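Local coordinates for protein trehalose-6-phosphate phosphatase (Candida albicans, PDB 5DXF) that belongs to glycosyltransferase family 20, whose members adopt the GT-B fold of two facing Rossmann-like domains, at residues D338-K349 with L429-N438. Numbering follows the deposited sequence.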
# COMPACT_ATOMS: atom_id res chain seq x y z
N ASP A 338 -0.23 -3.83 10.53
CA ASP A 338 -0.93 -4.31 9.35
C ASP A 338 -2.42 -4.07 9.48
O ASP A 338 -2.95 -4.03 10.58
CB ASP A 338 -0.65 -5.79 9.11
CG ASP A 338 0.83 -6.10 8.99
OD1 ASP A 338 1.37 -5.97 7.87
OD2 ASP A 338 1.45 -6.47 10.00
N ARG A 339 -3.10 -3.92 8.35
CA ARG A 339 -4.56 -3.90 8.34
C ARG A 339 -5.07 -5.30 8.66
O ARG A 339 -4.46 -6.29 8.27
CB ARG A 339 -5.09 -3.43 6.98
CG ARG A 339 -4.97 -1.93 6.75
CD ARG A 339 -5.43 -1.56 5.35
NE ARG A 339 -5.70 -0.13 5.23
CZ ARG A 339 -6.20 0.45 4.14
NH1 ARG A 339 -6.49 -0.29 3.07
NH2 ARG A 339 -6.42 1.75 4.12
N LEU A 340 -6.21 -5.39 9.33
CA LEU A 340 -6.69 -6.70 9.70
C LEU A 340 -7.45 -7.22 8.50
O LEU A 340 -8.55 -6.80 8.22
CB LEU A 340 -7.62 -6.61 10.89
CG LEU A 340 -7.00 -6.90 12.25
CD1 LEU A 340 -8.06 -7.06 13.32
CD2 LEU A 340 -6.12 -8.12 12.17
N ASP A 341 -6.82 -8.16 7.80
CA ASP A 341 -7.26 -8.60 6.50
C ASP A 341 -6.78 -10.00 6.22
O ASP A 341 -5.93 -10.51 6.91
CB ASP A 341 -6.71 -7.68 5.44
CG ASP A 341 -7.78 -7.03 4.65
OD1 ASP A 341 -8.87 -7.62 4.56
OD2 ASP A 341 -7.55 -5.92 4.13
N LYS A 342 -7.37 -10.63 5.21
CA LYS A 342 -6.90 -11.92 4.74
C LYS A 342 -5.49 -11.88 4.15
O LYS A 342 -4.72 -12.79 4.35
CB LYS A 342 -7.88 -12.50 3.73
CG LYS A 342 -9.28 -12.67 4.27
CD LYS A 342 -10.04 -13.72 3.49
CE LYS A 342 -11.46 -13.87 4.00
NZ LYS A 342 -12.45 -13.27 3.07
N VAL A 343 -5.19 -10.83 3.42
CA VAL A 343 -3.96 -10.71 2.64
C VAL A 343 -2.75 -10.26 3.45
O VAL A 343 -1.62 -10.64 3.13
CB VAL A 343 -4.15 -9.73 1.47
CG1 VAL A 343 -4.98 -10.38 0.38
CG2 VAL A 343 -4.79 -8.43 1.94
N ARG A 344 -2.97 -9.47 4.49
CA ARG A 344 -1.86 -8.92 5.27
C ARG A 344 -1.25 -9.95 6.21
O ARG A 344 -0.19 -9.72 6.80
CB ARG A 344 -2.32 -7.69 6.05
CG ARG A 344 -2.66 -6.51 5.15
CD ARG A 344 -1.49 -6.14 4.26
NE ARG A 344 -1.76 -4.97 3.44
CZ ARG A 344 -0.84 -4.32 2.73
NH1 ARG A 344 0.43 -4.73 2.75
NH2 ARG A 344 -1.17 -3.26 2.01
N GLY A 345 -1.92 -11.09 6.34
CA GLY A 345 -1.35 -12.26 7.00
C GLY A 345 -1.04 -12.15 8.48
O GLY A 345 -0.00 -12.65 8.93
N VAL A 346 -1.93 -11.52 9.24
CA VAL A 346 -1.75 -11.42 10.68
C VAL A 346 -1.93 -12.79 11.34
O VAL A 346 -1.22 -13.14 12.27
CB VAL A 346 -2.74 -10.41 11.30
CG1 VAL A 346 -2.57 -10.34 12.81
CG2 VAL A 346 -2.55 -9.03 10.67
N ILE A 347 -2.89 -13.55 10.82
CA ILE A 347 -3.18 -14.89 11.32
C ILE A 347 -1.96 -15.80 11.23
O ILE A 347 -1.63 -16.51 12.19
CB ILE A 347 -4.35 -15.53 10.54
CG1 ILE A 347 -5.66 -14.81 10.88
CG2 ILE A 347 -4.46 -17.01 10.85
CD1 ILE A 347 -6.79 -15.13 9.93
N GLN A 348 -1.28 -15.78 10.09
CA GLN A 348 -0.09 -16.59 9.88
C GLN A 348 1.03 -16.16 10.83
O GLN A 348 1.79 -16.99 11.33
CB GLN A 348 0.38 -16.50 8.42
CG GLN A 348 -0.51 -17.24 7.43
CD GLN A 348 -1.84 -16.56 7.20
OE1 GLN A 348 -1.94 -15.33 7.22
NE2 GLN A 348 -2.89 -17.35 7.00
N LYS A 349 1.12 -14.86 11.07
CA LYS A 349 2.10 -14.31 11.99
C LYS A 349 1.86 -14.83 13.41
O LYS A 349 2.79 -15.25 14.09
CB LYS A 349 2.06 -12.78 11.98
CG LYS A 349 3.10 -12.12 12.87
CD LYS A 349 2.89 -10.61 12.94
CE LYS A 349 2.79 -10.00 11.55
NZ LYS A 349 2.73 -8.51 11.59
N LEU A 429 8.36 -8.51 11.62
CA LEU A 429 7.86 -9.70 10.93
C LEU A 429 6.75 -9.34 9.96
O LEU A 429 5.68 -8.88 10.37
CB LEU A 429 7.38 -10.75 11.94
CG LEU A 429 6.91 -12.12 11.41
CD1 LEU A 429 7.90 -12.66 10.39
CD2 LEU A 429 6.73 -13.11 12.56
N ILE A 430 7.00 -9.53 8.67
CA ILE A 430 5.99 -9.30 7.65
C ILE A 430 5.56 -10.63 7.05
O ILE A 430 6.39 -11.36 6.50
CB ILE A 430 6.50 -8.36 6.54
CG1 ILE A 430 7.08 -7.08 7.14
CG2 ILE A 430 5.40 -8.04 5.54
CD1 ILE A 430 6.13 -6.35 8.07
N THR A 431 4.27 -10.95 7.15
CA THR A 431 3.75 -12.26 6.75
C THR A 431 2.65 -12.14 5.70
O THR A 431 1.80 -13.02 5.57
CB THR A 431 3.19 -13.02 7.97
OG1 THR A 431 2.27 -12.18 8.68
CG2 THR A 431 4.31 -13.41 8.91
N SER A 432 2.67 -11.03 4.97
CA SER A 432 1.64 -10.73 3.98
C SER A 432 1.41 -11.87 2.98
O SER A 432 2.36 -12.38 2.40
CB SER A 432 2.00 -9.45 3.23
OG SER A 432 1.96 -8.33 4.09
N VAL A 433 0.15 -12.25 2.81
CA VAL A 433 -0.22 -13.32 1.88
C VAL A 433 -0.12 -12.83 0.44
O VAL A 433 0.36 -13.56 -0.44
CB VAL A 433 -1.65 -13.84 2.17
CG1 VAL A 433 -2.23 -14.57 0.96
CG2 VAL A 433 -1.63 -14.75 3.39
N ARG A 434 -0.55 -11.60 0.21
CA ARG A 434 -0.53 -11.01 -1.12
C ARG A 434 -0.73 -9.50 -1.06
O ARG A 434 -1.79 -9.02 -0.63
CB ARG A 434 -1.60 -11.65 -2.00
CG ARG A 434 -1.64 -11.12 -3.43
CD ARG A 434 -2.33 -12.12 -4.35
NE ARG A 434 -2.65 -11.55 -5.65
CZ ARG A 434 -1.85 -11.60 -6.71
NH1 ARG A 434 -0.66 -12.18 -6.62
NH2 ARG A 434 -2.23 -11.06 -7.86
N ASP A 435 0.27 -8.74 -1.50
CA ASP A 435 0.14 -7.29 -1.59
C ASP A 435 1.01 -6.69 -2.70
O ASP A 435 1.89 -7.36 -3.24
CB ASP A 435 0.50 -6.63 -0.25
CG ASP A 435 1.90 -6.98 0.24
OD1 ASP A 435 2.77 -7.36 -0.57
OD2 ASP A 435 2.13 -6.87 1.46
N GLY A 436 0.74 -5.43 -3.03
CA GLY A 436 1.56 -4.72 -3.99
C GLY A 436 2.90 -4.37 -3.37
O GLY A 436 3.95 -4.67 -3.93
N MET A 437 2.85 -3.73 -2.20
CA MET A 437 4.07 -3.33 -1.50
C MET A 437 3.85 -3.19 0.00
O MET A 437 2.80 -2.73 0.45
CB MET A 437 4.60 -2.02 -2.06
CG MET A 437 5.73 -2.19 -3.05
SD MET A 437 7.13 -3.05 -2.30
CE MET A 437 7.98 -3.64 -3.76
N ASN A 438 4.84 -3.60 0.78
CA ASN A 438 4.81 -3.43 2.23
C ASN A 438 5.67 -2.25 2.65
O ASN A 438 6.90 -2.35 2.75
CB ASN A 438 5.27 -4.70 2.93
CG ASN A 438 4.95 -4.69 4.42
OD1 ASN A 438 5.78 -4.31 5.24
ND2 ASN A 438 3.74 -5.10 4.76
O HOH W 1 2.56 -8.45 7.60
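Arg-344 reaches Asp-435 in a salt bridge, with NH1 3.0 Å from OD2. The CB of Asp-435 lies over one face of the guanidinium, and the guanidinium and carboxylate planes stand 60° apart, so the pair is not a flat bidentate one. A bend at chi2 (-56°) turns the arginine chain back to the loop, although its CB points away from it. The O of Met-437 lies at the guanidinium edge, in its plane. Asp-435 OD1 is held from elsewhere, by Thr-461 OG1 and Gly-462 N.

Thr-431 sits against the start of helix 346-359, where Gly-345 is the N-cap residue. The OG1 of Thr-431 faces the O of Gly-345, but the pair is modelled too close for the bond to be certain. Thr-431 CG2 packs 3.9 Å from Lys-349 CB. The lysine runs past Leu-429, its CG 3.8 Å from Leu-429 CD2. A turn at chi3 (-52°) brings NZ to Asp-338 OD2 at 2.9 Å, a salt bridge; a weak bond goes to the O of Leu-429. Gln-371 bonds both NZ and OD2.

Val-343 O accepts from Arg-434 N; Val-433 N is modelled implausibly close to it, its bond doubtful.

The contact joins the loops after strands 332-339 and 428-430, in a Rossmann-like half of the GT-B fold. The buried charges of Lys-349 and Asp-338 are paired, and buried Asp-435 is met by Arg-344. That salt bridge and one water, joining Asp-338 OD1 and Arg-344 O to Thr-431 N, link the loops through polar bonds.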